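Local atomic coordinates of AGR_C_1268p (Agrobacterium tumefaciens str. C58, PDB entry 2GHS), a protein that probably hydrolyses sugar lactones as a metal-dependent gluconolactonase of the SMP-30/regucalcin family, built as a beta-propeller. Residues Phe66-Arg71 with Gly133-Asp138; Glu126-Leu131 with Ile149-Arg154; Glu52-Asp57 with Leu287-Arg292; Leu73-Leu78 with Thr84-Pro89; Leu88-Ser93 with Gly110-Asp115. One frame throughout, in Å; residues are numbered along the deposited sequence.

Contact 1: residues Phe66-Arg71 with Gly133-Asp138; sequences FNILER and GNRSND. With K (potassium ion), chain B; EDO (1,2-ethanediol), chain D.
Ile68 and Arg135 meet at about a right angle, the branched aliphatic chain lying across the end of the long cationic one. The CD1 methyl of Ile68 comes to 3.7 Å from NH1 of Arg135, while its CG2 methyl sits over one face of the guanidinium. Leu69 adds its CD2 methyl obliquely, 4.3 Å from NE. Arg135 starts with CG wedged between the backbone N and the carbonyl carbon (chi1 64°) and then runs extended to NE, which carries the charged group across to the 66-71 turn. Its rotation is fixed by bonds within its own strand: NH1 donates to Asn137 OD1 and to Ser136 O, both at 3.0 Å, the second partner lying in the guanidinium plane. At the edge, NH2 makes an almost straight bond (175°) to O1 of a bound ethanediol, 2.9 Å away. The same O1 donates to Asn137 OD1, and Asn137 ND2 donates a hydrogen bond to O2 of the diol, 3.1 Å away. Asn137 ND2 also binds Pro181 O. An arginine suits this place because its flat face tolerates methyl groups while its edge still donates. Arg135 and Asn137 are predicted substrate ligands, and their joint grip on a small diol, probably from the crystallisation liquor, is consistent with a pocket made for the hydroxyls of a sugar lactone.

Contact 2: residues Glu126-Leu131 with Ile149-Arg154; sequences ELESDL and IGTMGR. With K (potassium ion), chain B.
Glu128 reaches across to Thr151 from a type I turn, its chain extended beyond CG. CB lies 4.1 Å from the potassium ion, whose ligands include Glu128 O (2.8 Å) and Leu131 O, with Asp108 O, Asn134 O and a water. CD comes within 3.3 Å of Thr151 OG1. At the tip, OE2 is held chiefly by Tyr164 OH and also accepts a 2.8 Å hydrogen bond from Thr151 OG1, which approaches from above the carboxylate plane, 46° out of it. OE1 packs 3.3 Å from Thr151 CB and accepts a hydrogen bond from the water that also binds the metal. Glutamate is thus long enough to tie the loop to the strand while its main chain holds the ion. Beside it, Leu127 CD2 rests on Ile149 CG2 at 4.0 Å, a purely apolar contact. Residues 126-131 belong to the loop between strands 121-125 and 134-141 and lie against strand 147-153, with Tyr164 of the adjoining strand 161-167 touching Leu127, Ile149 and Thr151 alike.

Contact 3: residues Glu52-Asp57 with Leu287-Arg292; sequences EGPTFD and LVTSAR. With EDO (1,2-ethanediol), chain D.
The puckered pyrrolidine ring of Pro54 is met by Leu287 along its CB-CG side and by both branches of Thr289. The side chains of Pro54 and Leu287 cross at a slant, with Leu287 CD2 3.6 Å from Pro54 CB. Thr289 reaches toward the ring, its OG1 facing CD and CG and lying 3.9 Å from Pro54 CD. With OG1 set between the backbone N and carbonyl carbon (chi1 49°), the CG2 methyl of Thr289 faces CG and CB, 4.1 Å from Pro54 CG. The hydroxyl itself has polar partners on the adjoining strand, Thr274 OG1 and Cys275 O. A compact apolar ring suits the packing between antiparallel strands (162°) whose axes lie 7.7 Å apart, and no hydrogen bond crosses.

The flat group is the carboxylate of Glu52, on a chain bent at chi2 (-68°). OE1 uses its anti lone pair, away from OE2, to accept from Gly53 N at 2.9 Å; OE2 accepts a hydrogen bond from O2 of the ethanediol, also at 2.9 Å. Glu52 is a predicted ligand of the divalent cation, close to Asn182 and Asp233. Its backbone tether probably holds the carboxylate ready for a metal; the diol lies beside this predicted site and also bonds Asn182.

Contact 4: residues Leu73-Leu78 with Thr84-Pro89; sequences LHELHL and TVHALP
Leu73 opens the pairing with His86: its N donates to His86 O at 2.8 Å and its O accepts from His86 N, a hydrogen-bonded antiparallel pair. Its CB also packs 4.2 Å from Leu88 CD1. His74 comes next, opposite Val85 in a non-hydrogen-bonded pair. The two lie side by side, and Val85 CG1 sits over the imidazole face, 4.0 Å from the centroid, in a CH-pi contact; the ring nitrogens are engaged by Glu72 and Lys83. Glu75 then pairs with Thr84 through two backbone bonds of 2.9 Å. With CG anti to the backbone N (chi1 -180°) and the chain extended beyond, Glu75 sends OE1 diagonally to His86 NE2 at 2.7 Å, with carboxylate and ring planes only 28° apart. Histidine fits here as an in-plane donor to that carboxylate, an acid long enough to reach it. The hairpin forms the outer half of the four-stranded sheet 51-57, 62-67, 72-77, 82-87: Trp65 of strand 62-67 stacks on His74, and Arg114 of strand 110-115 touches Leu73 and His86.

Contact 5: residues Leu88-Ser93 with Gly110-Asp115; sequences LPFMGS and GLFLRD
Phe90 takes a chi1 of 48°, which sets its CG between its own backbone N and carbonyl carbon, whereas CG of Phe112 lies anti to the carbonyl carbon (chi1 -74°). With these two torsions the side chains slide past each other in opposite directions and their rings overlap, although the nearest CA atoms of the two segments, those of Phe90 and Gly110, are 8.9 Å apart. The overlap is lopsided. CE2 of Phe90 stands above the centre of the Phe112 ring and comes within 3.4 Å of its CD1, whereas Phe112 meets the Phe90 ring obliquely. The centroids are 4.6 Å apart and the planes inclined at 38°, a tilted aromatic pair that is neither a parallel stack nor an edge-to-face one. On the Phe90 ring, CD of Pro89 lies over the centre of one face, so the preceding residue probably helps to fix how the ring is turned. Phenylalanine suits both places because a broad, flat hydrocarbon can span the distance between segments whose backbones do not pair and needs no polar partner. Leu121 of strand 121-125 and Ile105 of strand 102-107 also touch Phe90, and Leu123 touches Phe112. The pair thus joins the lead-in to strand 92-99 with the third strand of the antiparallel sheet 92-99, 102-107, 110-115, 121-125, an up-and-down arrangement characteristic of a beta-propeller blade.

How the contacts relate
Contacts 1 and 3 both reach the predicted active site and share the ethanediol, which Arg135, Asn137, Glu52 and the predicted metal ligand Asn182 all bind; their centres are 13 Å apart, and Ile68 CD1 packs 3.6 Å from Glu52 CB. Contact 2 joins contact 1 through the neighbouring strands 134-141 and 147-153 and through the potassium ion, completed by Asp108 and Asn134. Contact 5 is tied to strand 134-141 by Ser93 OG, 2.7 Å from both Ser136 OG and Asn137 O. Contact 4 lies farther from the chain centre than contacts 1 and 3, continuing the sheet that carries Glu52, and passes into contact 5 at Leu88 and Pro89, where the chain leaves one four-stranded sheet for the next.

Contact 1: residues Phe66-Arg71 with Gly133-Asp138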
# COMPACT_ATOMS: atom_id res chain seq x y z
N PHE A 66 3.42 7.91 -2.14
CA PHE A 66 4.64 8.40 -1.57
C PHE A 66 5.87 7.97 -2.35
O PHE A 66 5.89 6.94 -3.00
CB PHE A 66 4.79 7.90 -0.12
CG PHE A 66 3.73 8.37 0.80
CD1 PHE A 66 2.55 7.64 0.95
CD2 PHE A 66 3.91 9.51 1.55
CE1 PHE A 66 1.55 8.07 1.82
CE2 PHE A 66 2.93 9.97 2.40
CZ PHE A 66 1.74 9.26 2.54
N ASN A 67 6.92 8.78 -2.22
CA ASN A 67 8.30 8.38 -2.56
C ASN A 67 9.02 8.28 -1.22
O ASN A 67 9.50 9.26 -0.71
CB ASN A 67 8.94 9.40 -3.47
CG ASN A 67 10.25 8.91 -4.08
OD1 ASN A 67 10.63 7.77 -3.91
ND2 ASN A 67 10.93 9.80 -4.81
N ILE A 68 8.99 7.07 -0.64
CA ILE A 68 9.22 6.94 0.81
C ILE A 68 10.56 7.53 1.22
O ILE A 68 10.64 8.41 2.10
CB ILE A 68 9.14 5.46 1.30
CG1 ILE A 68 7.74 4.90 1.18
CG2 ILE A 68 9.59 5.39 2.80
CD1 ILE A 68 7.64 3.48 1.69
N LEU A 69 11.62 7.04 0.61
CA LEU A 69 12.99 7.36 1.02
C LEU A 69 13.37 8.81 0.73
O LEU A 69 14.25 9.32 1.36
CB LEU A 69 13.98 6.42 0.33
CG LEU A 69 13.71 4.91 0.54
CD1 LEU A 69 14.72 4.05 -0.19
CD2 LEU A 69 13.71 4.57 2.03
N GLU A 70 12.66 9.47 -0.19
CA GLU A 70 12.92 10.89 -0.49
C GLU A 70 11.96 11.86 0.22
O GLU A 70 11.99 13.08 -0.03
CB GLU A 70 12.84 11.13 -2.00
CG GLU A 70 13.86 10.33 -2.79
CD GLU A 70 15.25 10.96 -2.85
OE1 GLU A 70 15.61 11.77 -1.97
OE2 GLU A 70 15.98 10.64 -3.81
N ARG A 71 11.08 11.33 1.07
CA ARG A 71 10.20 12.16 1.91
C ARG A 71 9.26 13.02 1.06
O ARG A 71 9.15 14.22 1.27
CB ARG A 71 10.99 13.01 2.90
CG ARG A 71 11.92 12.23 3.79
CD ARG A 71 12.55 13.10 4.92
NE ARG A 71 12.97 14.37 4.34
CZ ARG A 71 14.11 14.60 3.73
NH1 ARG A 71 15.06 13.71 3.75
NH2 ARG A 71 14.34 15.78 3.15
N GLY A 133 15.75 3.47 14.45
CA GLY A 133 16.18 2.47 13.50
C GLY A 133 15.08 1.85 12.66
O GLY A 133 15.38 1.05 11.75
N ASN A 134 13.81 2.17 12.95
CA ASN A 134 12.69 1.65 12.23
C ASN A 134 11.98 2.73 11.40
O ASN A 134 12.05 3.93 11.75
CB ASN A 134 11.63 1.04 13.20
CG ASN A 134 11.94 -0.42 13.60
OD1 ASN A 134 13.10 -0.87 13.60
ND2 ASN A 134 10.88 -1.16 13.92
N ARG A 135 11.25 2.31 10.38
CA ARG A 135 10.38 3.20 9.60
C ARG A 135 9.02 2.53 9.41
O ARG A 135 8.86 1.32 9.67
CB ARG A 135 11.01 3.56 8.25
CG ARG A 135 11.23 2.40 7.26
CD ARG A 135 11.50 3.01 5.93
NE ARG A 135 11.73 2.05 4.87
CZ ARG A 135 10.81 1.45 4.13
NH1 ARG A 135 9.51 1.62 4.32
NH2 ARG A 135 11.22 0.61 3.16
N SER A 136 8.03 3.32 9.02
CA SER A 136 6.74 2.75 8.63
C SER A 136 6.79 2.20 7.23
O SER A 136 7.58 2.62 6.40
CB SER A 136 5.56 3.75 8.77
OG SER A 136 5.77 4.90 7.97
N ASN A 137 5.88 1.28 6.93
CA ASN A 137 5.80 0.71 5.60
C ASN A 137 4.31 0.67 5.17
O ASN A 137 3.58 1.65 5.30
CB ASN A 137 6.53 -0.67 5.55
CG ASN A 137 6.87 -1.09 4.11
OD1 ASN A 137 7.42 -0.28 3.37
ND2 ASN A 137 6.55 -2.36 3.72
N ASP A 138 3.87 -0.47 4.70
CA ASP A 138 2.53 -0.68 4.15
C ASP A 138 1.44 -0.38 5.19
O ASP A 138 1.57 -0.73 6.35
CB ASP A 138 2.46 -2.15 3.79
CG ASP A 138 1.16 -2.52 3.11
OD1 ASP A 138 0.72 -1.80 2.17
OD2 ASP A 138 0.59 -3.56 3.51
K K B . 10.70 5.07 13.88
C1 EDO D . 9.60 -2.25 1.30
O1 EDO D . 9.39 -0.84 1.43
C2 EDO D . 8.58 -2.76 0.28
O2 EDO D . 7.22 -2.54 0.74
O HOH W 1 8.98 3.15 12.74

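Contact 2: residues Glu126-Leu131 with Ile149-Arg154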
# COMPACT_ATOMS: atom_id res chain seq x y z
N GLU A 126 1.93 9.03 18.56
CA GLU A 126 3.27 8.45 18.39
C GLU A 126 3.14 7.06 17.72
O GLU A 126 2.16 6.35 17.93
CB GLU A 126 4.05 8.44 19.73
CG GLU A 126 4.44 9.88 20.15
CD GLU A 126 5.36 10.03 21.36
OE1 GLU A 126 5.74 9.01 21.96
OE2 GLU A 126 5.70 11.21 21.68
N LEU A 127 4.13 6.66 16.92
CA LEU A 127 4.16 5.33 16.33
C LEU A 127 5.62 5.02 16.17
O LEU A 127 6.28 5.57 15.26
CB LEU A 127 3.47 5.30 14.96
CG LEU A 127 3.40 3.96 14.21
CD1 LEU A 127 2.51 3.03 14.96
CD2 LEU A 127 2.93 4.23 12.78
N GLU A 128 6.15 4.19 17.09
CA GLU A 128 7.58 3.91 17.11
C GLU A 128 8.38 5.19 16.97
O GLU A 128 9.44 5.24 16.32
CB GLU A 128 7.93 2.91 16.01
CG GLU A 128 7.30 1.54 16.26
CD GLU A 128 7.84 0.45 15.35
OE1 GLU A 128 8.69 0.72 14.47
OE2 GLU A 128 7.40 -0.71 15.52
N SER A 129 7.91 6.22 17.67
CA SER A 129 8.51 7.54 17.59
C SER A 129 9.83 7.61 18.36
O SER A 129 10.57 8.59 18.24
CB SER A 129 7.55 8.60 18.11
OG SER A 129 6.38 8.71 17.29
N ASP A 130 10.09 6.62 19.21
CA ASP A 130 11.35 6.47 19.92
C ASP A 130 12.25 5.37 19.39
O ASP A 130 13.23 4.98 20.08
CB ASP A 130 11.02 6.18 21.38
CG ASP A 130 10.17 4.91 21.56
OD1 ASP A 130 9.59 4.34 20.58
OD2 ASP A 130 10.08 4.48 22.74
N LEU A 131 11.98 4.89 18.18
CA LEU A 131 12.77 3.83 17.55
C LEU A 131 13.38 4.33 16.25
O LEU A 131 12.85 4.05 15.15
CB LEU A 131 11.91 2.61 17.27
CG LEU A 131 11.33 1.84 18.42
CD1 LEU A 131 10.65 0.60 17.87
CD2 LEU A 131 12.42 1.47 19.42
N ILE A 149 -1.31 -0.45 10.18
CA ILE A 149 -0.07 0.07 9.68
C ILE A 149 1.11 -0.79 10.13
O ILE A 149 1.21 -1.14 11.31
CB ILE A 149 0.09 1.56 10.13
CG1 ILE A 149 1.41 2.16 9.61
CG2 ILE A 149 0.03 1.71 11.62
CD1 ILE A 149 1.45 2.33 8.12
N GLY A 150 1.97 -1.11 9.17
CA GLY A 150 3.19 -1.84 9.38
C GLY A 150 4.41 -0.98 9.62
O GLY A 150 4.53 0.14 9.08
N THR A 151 5.33 -1.51 10.41
CA THR A 151 6.63 -0.87 10.59
C THR A 151 7.73 -1.91 10.33
O THR A 151 7.45 -3.13 10.29
CB THR A 151 6.83 -0.34 11.99
OG1 THR A 151 6.81 -1.44 12.90
CG2 THR A 151 5.78 0.72 12.33
N MSE A 152 8.98 -1.47 10.20
CA MSE A 152 10.09 -2.38 9.85
C MSE A 152 11.40 -1.75 10.24
O MSE A 152 11.50 -0.52 10.34
CB MSE A 152 10.08 -2.69 8.34
CG MSE A 152 10.23 -1.47 7.49
SE MSE A 152 10.14 -2.00 5.61
CE MSE A 152 11.86 -2.82 5.42
N GLY A 153 12.42 -2.56 10.47
CA GLY A 153 13.77 -1.99 10.58
C GLY A 153 14.10 -1.36 9.25
O GLY A 153 13.70 -1.86 8.19
N ARG A 154 14.86 -0.25 9.26
CA ARG A 154 15.18 0.42 8.01
C ARG A 154 16.01 -0.47 7.05
O ARG A 154 15.95 -0.26 5.85
CB ARG A 154 15.93 1.73 8.28
CG ARG A 154 15.05 2.78 8.93
CD ARG A 154 15.83 3.99 9.37
NE ARG A 154 15.00 4.95 10.12
CZ ARG A 154 14.18 5.81 9.53
NH1 ARG A 154 14.07 5.90 8.23
NH2 ARG A 154 13.48 6.63 10.26
K K B . 10.70 5.07 13.88
O HOH W 1 8.98 3.15 12.74

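Contact 3: residues Glu52-Asp57 with Leu287-Arg292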
# COMPACT_ATOMS: atom_id res chain seq x y z
N GLU A 52 5.30 4.09 -3.22
CA GLU A 52 4.51 3.25 -2.30
C GLU A 52 3.26 3.92 -1.76
O GLU A 52 3.06 5.14 -1.91
CB GLU A 52 5.37 2.82 -1.08
CG GLU A 52 5.97 1.39 -1.10
CD GLU A 52 4.93 0.23 -0.98
OE1 GLU A 52 3.69 0.51 -0.99
OE2 GLU A 52 5.39 -0.96 -0.88
N GLY A 53 2.39 3.11 -1.14
CA GLY A 53 1.25 3.67 -0.47
C GLY A 53 0.20 4.43 -1.28
O GLY A 53 -0.38 5.39 -0.76
N PRO A 54 -0.06 4.02 -2.53
CA PRO A 54 -1.01 4.81 -3.32
C PRO A 54 -2.43 4.72 -2.81
O PRO A 54 -2.82 3.66 -2.27
CB PRO A 54 -0.98 4.13 -4.72
CG PRO A 54 -0.52 2.77 -4.44
CD PRO A 54 0.44 2.87 -3.28
N THR A 55 -3.21 5.79 -2.98
CA THR A 55 -4.62 5.76 -2.62
C THR A 55 -5.34 6.83 -3.45
O THR A 55 -4.69 7.64 -4.12
CB THR A 55 -4.80 5.96 -1.07
OG1 THR A 55 -6.17 5.77 -0.70
CG2 THR A 55 -4.35 7.31 -0.62
N PHE A 56 -6.67 6.78 -3.49
CA PHE A 56 -7.42 7.65 -4.36
C PHE A 56 -8.48 8.37 -3.52
O PHE A 56 -9.13 7.75 -2.66
CB PHE A 56 -8.15 6.85 -5.44
CG PHE A 56 -8.84 7.69 -6.49
CD1 PHE A 56 -8.14 8.48 -7.38
CD2 PHE A 56 -10.20 7.61 -6.62
CE1 PHE A 56 -8.81 9.23 -8.33
CE2 PHE A 56 -10.86 8.33 -7.58
CZ PHE A 56 -10.17 9.12 -8.42
N ASP A 57 -8.61 9.67 -3.77
CA ASP A 57 -9.71 10.51 -3.23
C ASP A 57 -10.77 10.77 -4.29
O ASP A 57 -10.57 11.60 -5.16
CB ASP A 57 -9.12 11.85 -2.71
CG ASP A 57 -10.15 12.73 -2.00
OD1 ASP A 57 -11.38 12.49 -2.13
OD2 ASP A 57 -9.73 13.69 -1.29
N LEU A 287 -4.31 1.44 -10.53
CA LEU A 287 -2.99 2.11 -10.50
C LEU A 287 -1.96 1.19 -9.85
O LEU A 287 -2.32 0.47 -8.91
CB LEU A 287 -3.13 3.45 -9.73
CG LEU A 287 -1.88 4.31 -9.47
CD1 LEU A 287 -2.33 5.73 -9.24
CD2 LEU A 287 -1.10 3.83 -8.26
N VAL A 288 -0.70 1.22 -10.31
CA VAL A 288 0.38 0.36 -9.79
C VAL A 288 1.64 1.20 -9.69
O VAL A 288 2.06 1.79 -10.69
CB VAL A 288 0.64 -0.83 -10.73
CG1 VAL A 288 1.66 -1.72 -10.14
CG2 VAL A 288 -0.67 -1.58 -11.04
N THR A 289 2.19 1.33 -8.48
CA THR A 289 3.47 1.96 -8.24
C THR A 289 4.61 0.96 -8.38
O THR A 289 4.45 -0.27 -8.27
CB THR A 289 3.55 2.60 -6.84
OG1 THR A 289 3.10 1.69 -5.84
CG2 THR A 289 2.64 3.82 -6.78
N SER A 290 5.78 1.54 -8.56
CA SER A 290 7.01 0.75 -8.66
C SER A 290 8.22 1.52 -8.09
O SER A 290 8.11 2.65 -7.63
CB SER A 290 7.28 0.29 -10.10
OG SER A 290 7.62 1.37 -10.95
N ALA A 291 9.36 0.85 -8.08
CA ALA A 291 10.56 1.39 -7.42
C ALA A 291 11.82 1.23 -8.28
O ALA A 291 11.92 0.31 -9.11
CB ALA A 291 10.80 0.68 -6.06
N ARG A 292 12.78 2.13 -8.06
CA ARG A 292 14.15 2.02 -8.58
C ARG A 292 15.16 1.59 -7.51
O ARG A 292 16.34 1.39 -7.80
CB ARG A 292 14.62 3.36 -9.15
CG ARG A 292 14.07 3.64 -10.49
CD ARG A 292 14.70 4.85 -11.18
NE ARG A 292 14.16 4.85 -12.54
CZ ARG A 292 14.55 5.62 -13.53
NH1 ARG A 292 15.51 6.53 -13.37
NH2 ARG A 292 13.96 5.48 -14.71
C1 EDO D . 9.60 -2.25 1.30
O1 EDO D . 9.39 -0.84 1.43
C2 EDO D . 8.58 -2.76 0.28
O2 EDO D . 7.22 -2.54 0.74

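Contact 4: residues Leu73-Leu78 with Thr84-Pro89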
# COMPACT_ATOMS: atom_id res chain seq x y z
N LEU A 73 5.32 13.38 -0.87
CA LEU A 73 3.93 12.99 -1.05
C LEU A 73 3.53 13.53 -2.43
O LEU A 73 3.54 14.75 -2.65
CB LEU A 73 3.04 13.64 0.02
CG LEU A 73 1.52 13.50 -0.10
CD1 LEU A 73 1.07 12.07 -0.12
CD2 LEU A 73 0.87 14.23 1.04
N HIS A 74 3.18 12.61 -3.33
CA HIS A 74 2.84 12.89 -4.71
C HIS A 74 1.34 12.93 -4.88
O HIS A 74 0.63 12.13 -4.30
CB HIS A 74 3.46 11.79 -5.60
CG HIS A 74 4.93 11.91 -5.68
ND1 HIS A 74 5.55 12.45 -6.79
CD2 HIS A 74 5.91 11.68 -4.78
CE1 HIS A 74 6.86 12.50 -6.57
NE2 HIS A 74 7.10 12.06 -5.35
N GLU A 75 0.91 13.90 -5.69
CA GLU A 75 -0.52 14.19 -5.91
C GLU A 75 -0.71 14.29 -7.43
O GLU A 75 0.00 15.03 -8.09
CB GLU A 75 -0.86 15.52 -5.26
CG GLU A 75 -2.30 15.94 -5.42
CD GLU A 75 -2.63 17.31 -4.84
OE1 GLU A 75 -1.72 18.01 -4.32
OE2 GLU A 75 -3.82 17.69 -4.90
N LEU A 76 -1.68 13.52 -7.95
CA LEU A 76 -2.00 13.51 -9.37
C LEU A 76 -3.49 13.66 -9.55
O LEU A 76 -4.25 12.76 -9.21
CB LEU A 76 -1.55 12.20 -10.02
CG LEU A 76 -1.86 12.07 -11.53
CD1 LEU A 76 -1.14 13.15 -12.32
CD2 LEU A 76 -1.52 10.69 -12.06
N HIS A 77 -3.90 14.77 -10.15
CA HIS A 77 -5.30 14.95 -10.52
C HIS A 77 -5.54 14.20 -11.83
O HIS A 77 -5.00 14.56 -12.87
CB HIS A 77 -5.63 16.45 -10.71
CG HIS A 77 -7.07 16.70 -11.03
ND1 HIS A 77 -7.51 16.99 -12.30
CD2 HIS A 77 -8.17 16.62 -10.25
CE1 HIS A 77 -8.83 17.10 -12.28
NE2 HIS A 77 -9.25 16.89 -11.04
N LEU A 78 -6.37 13.17 -11.79
CA LEU A 78 -6.39 12.21 -12.90
C LEU A 78 -6.84 12.75 -14.22
O LEU A 78 -6.23 12.47 -15.27
CB LEU A 78 -7.28 11.02 -12.55
CG LEU A 78 -6.76 10.07 -11.50
CD1 LEU A 78 -7.68 8.87 -11.52
CD2 LEU A 78 -5.32 9.67 -11.79
N THR A 84 1.58 17.38 -8.53
CA THR A 84 2.18 18.21 -7.50
C THR A 84 2.99 17.34 -6.58
O THR A 84 2.60 16.22 -6.29
CB THR A 84 1.09 18.95 -6.71
OG1 THR A 84 0.23 19.63 -7.62
CG2 THR A 84 1.68 19.99 -5.71
N VAL A 85 4.15 17.83 -6.17
CA VAL A 85 4.98 17.05 -5.23
C VAL A 85 5.17 17.85 -3.94
O VAL A 85 5.54 19.02 -3.97
CB VAL A 85 6.37 16.74 -5.80
CG1 VAL A 85 7.09 15.85 -4.81
CG2 VAL A 85 6.27 16.09 -7.18
N HIS A 86 4.87 17.22 -2.82
CA HIS A 86 4.88 17.89 -1.52
C HIS A 86 6.02 17.30 -0.70
O HIS A 86 6.09 16.10 -0.54
CB HIS A 86 3.56 17.68 -0.78
CG HIS A 86 2.35 18.08 -1.57
ND1 HIS A 86 1.91 19.39 -1.62
CD2 HIS A 86 1.51 17.36 -2.35
CE1 HIS A 86 0.83 19.44 -2.39
NE2 HIS A 86 0.57 18.23 -2.85
N ALA A 87 6.88 18.16 -0.20
CA ALA A 87 8.03 17.78 0.61
C ALA A 87 7.62 17.57 2.06
O ALA A 87 6.98 18.42 2.67
CB ALA A 87 9.05 18.87 0.54
N LEU A 88 8.06 16.45 2.63
CA LEU A 88 7.74 16.12 4.01
C LEU A 88 8.99 16.14 4.89
O LEU A 88 10.10 15.86 4.41
CB LEU A 88 7.18 14.70 4.03
CG LEU A 88 5.98 14.38 3.15
CD1 LEU A 88 5.66 12.91 3.21
CD2 LEU A 88 4.77 15.21 3.58
N PRO A 89 8.81 16.41 6.20
CA PRO A 89 9.92 16.37 7.13
C PRO A 89 10.14 14.94 7.69
O PRO A 89 10.84 14.81 8.68
CB PRO A 89 9.43 17.26 8.28
CG PRO A 89 7.94 17.05 8.28
CD PRO A 89 7.54 16.72 6.85
O HOH W 2 -1.77 17.90 -8.42

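Contact 5: residues Leu88-Ser93 with Gly110-Asp115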
# COMPACT_ATOMS: atom_id res chain seq x y z
N LEU A 88 8.06 16.45 2.63
CA LEU A 88 7.74 16.12 4.01
C LEU A 88 8.99 16.14 4.89
O LEU A 88 10.10 15.86 4.41
CB LEU A 88 7.18 14.70 4.03
CG LEU A 88 5.98 14.38 3.15
CD1 LEU A 88 5.66 12.91 3.21
CD2 LEU A 88 4.77 15.21 3.58
N PRO A 89 8.81 16.41 6.20
CA PRO A 89 9.92 16.37 7.13
C PRO A 89 10.14 14.94 7.69
O PRO A 89 10.84 14.81 8.68
CB PRO A 89 9.43 17.26 8.28
CG PRO A 89 7.94 17.05 8.28
CD PRO A 89 7.54 16.72 6.85
N PHE A 90 9.51 13.91 7.10
CA PHE A 90 9.61 12.56 7.55
C PHE A 90 9.35 11.64 6.36
O PHE A 90 8.98 12.12 5.26
CB PHE A 90 8.67 12.28 8.74
CG PHE A 90 7.25 12.77 8.56
CD1 PHE A 90 6.51 12.41 7.46
CD2 PHE A 90 6.68 13.62 9.49
CE1 PHE A 90 5.18 12.86 7.29
CE2 PHE A 90 5.39 14.06 9.33
CZ PHE A 90 4.64 13.71 8.23
N MSE A 91 9.55 10.34 6.57
CA MSE A 91 9.29 9.36 5.53
C MSE A 91 7.87 8.89 5.66
O MSE A 91 7.56 7.99 6.44
CB MSE A 91 10.29 8.18 5.59
CG MSE A 91 11.69 8.59 5.30
SE MSE A 91 12.81 6.97 5.23
CE MSE A 91 14.44 7.72 4.85
N GLY A 92 6.97 9.52 4.93
CA GLY A 92 5.58 9.05 4.93
C GLY A 92 5.47 7.78 4.14
O GLY A 92 6.12 7.65 3.10
N SER A 93 4.60 6.85 4.58
CA SER A 93 4.32 5.64 3.82
C SER A 93 2.86 5.26 3.62
O SER A 93 2.60 4.35 2.81
CB SER A 93 5.03 4.46 4.43
OG SER A 93 4.47 4.20 5.72
N GLY A 110 5.90 8.87 13.41
CA GLY A 110 4.62 8.93 14.03
C GLY A 110 3.51 9.16 13.03
O GLY A 110 3.74 9.18 11.81
N LEU A 111 2.30 9.29 13.55
CA LEU A 111 1.10 9.55 12.79
C LEU A 111 0.74 11.04 12.90
O LEU A 111 0.68 11.58 14.01
CB LEU A 111 -0.03 8.75 13.37
CG LEU A 111 0.15 7.25 13.24
CD1 LEU A 111 -0.48 6.53 14.41
CD2 LEU A 111 -0.47 6.79 11.95
N PHE A 112 0.56 11.69 11.76
CA PHE A 112 0.37 13.15 11.68
C PHE A 112 -0.91 13.47 10.91
O PHE A 112 -1.26 12.76 9.93
CB PHE A 112 1.53 13.78 10.93
CG PHE A 112 2.80 13.84 11.73
CD1 PHE A 112 3.56 12.70 11.91
CD2 PHE A 112 3.19 15.02 12.37
CE1 PHE A 112 4.72 12.74 12.65
CE2 PHE A 112 4.36 15.05 13.13
CZ PHE A 112 5.11 13.89 13.29
N LEU A 113 -1.60 14.49 11.36
CA LEU A 113 -2.70 15.10 10.60
C LEU A 113 -2.12 16.08 9.59
O LEU A 113 -1.17 16.80 9.91
CB LEU A 113 -3.64 15.84 11.54
CG LEU A 113 -4.31 15.04 12.66
CD1 LEU A 113 -5.42 15.89 13.34
CD2 LEU A 113 -4.88 13.72 12.17
N ARG A 114 -2.69 16.11 8.39
CA ARG A 114 -2.25 17.02 7.36
C ARG A 114 -3.47 17.82 6.93
O ARG A 114 -4.50 17.24 6.55
CB ARG A 114 -1.73 16.27 6.14
CG ARG A 114 -1.29 17.20 5.00
CD ARG A 114 -0.52 16.44 3.94
NE ARG A 114 -0.12 17.36 2.90
CZ ARG A 114 -0.87 17.76 1.88
NH1 ARG A 114 -2.06 17.25 1.62
NH2 ARG A 114 -0.39 18.66 1.07
N ASP A 115 -3.35 19.15 7.02
CA ASP A 115 -4.38 20.05 6.50
C ASP A 115 -4.19 20.16 5.00
O ASP A 115 -3.11 20.53 4.54
CB ASP A 115 -4.24 21.39 7.15
CG ASP A 115 -5.35 22.34 6.76
OD1 ASP A 115 -5.33 22.85 5.63
OD2 ASP A 115 -6.26 22.56 7.60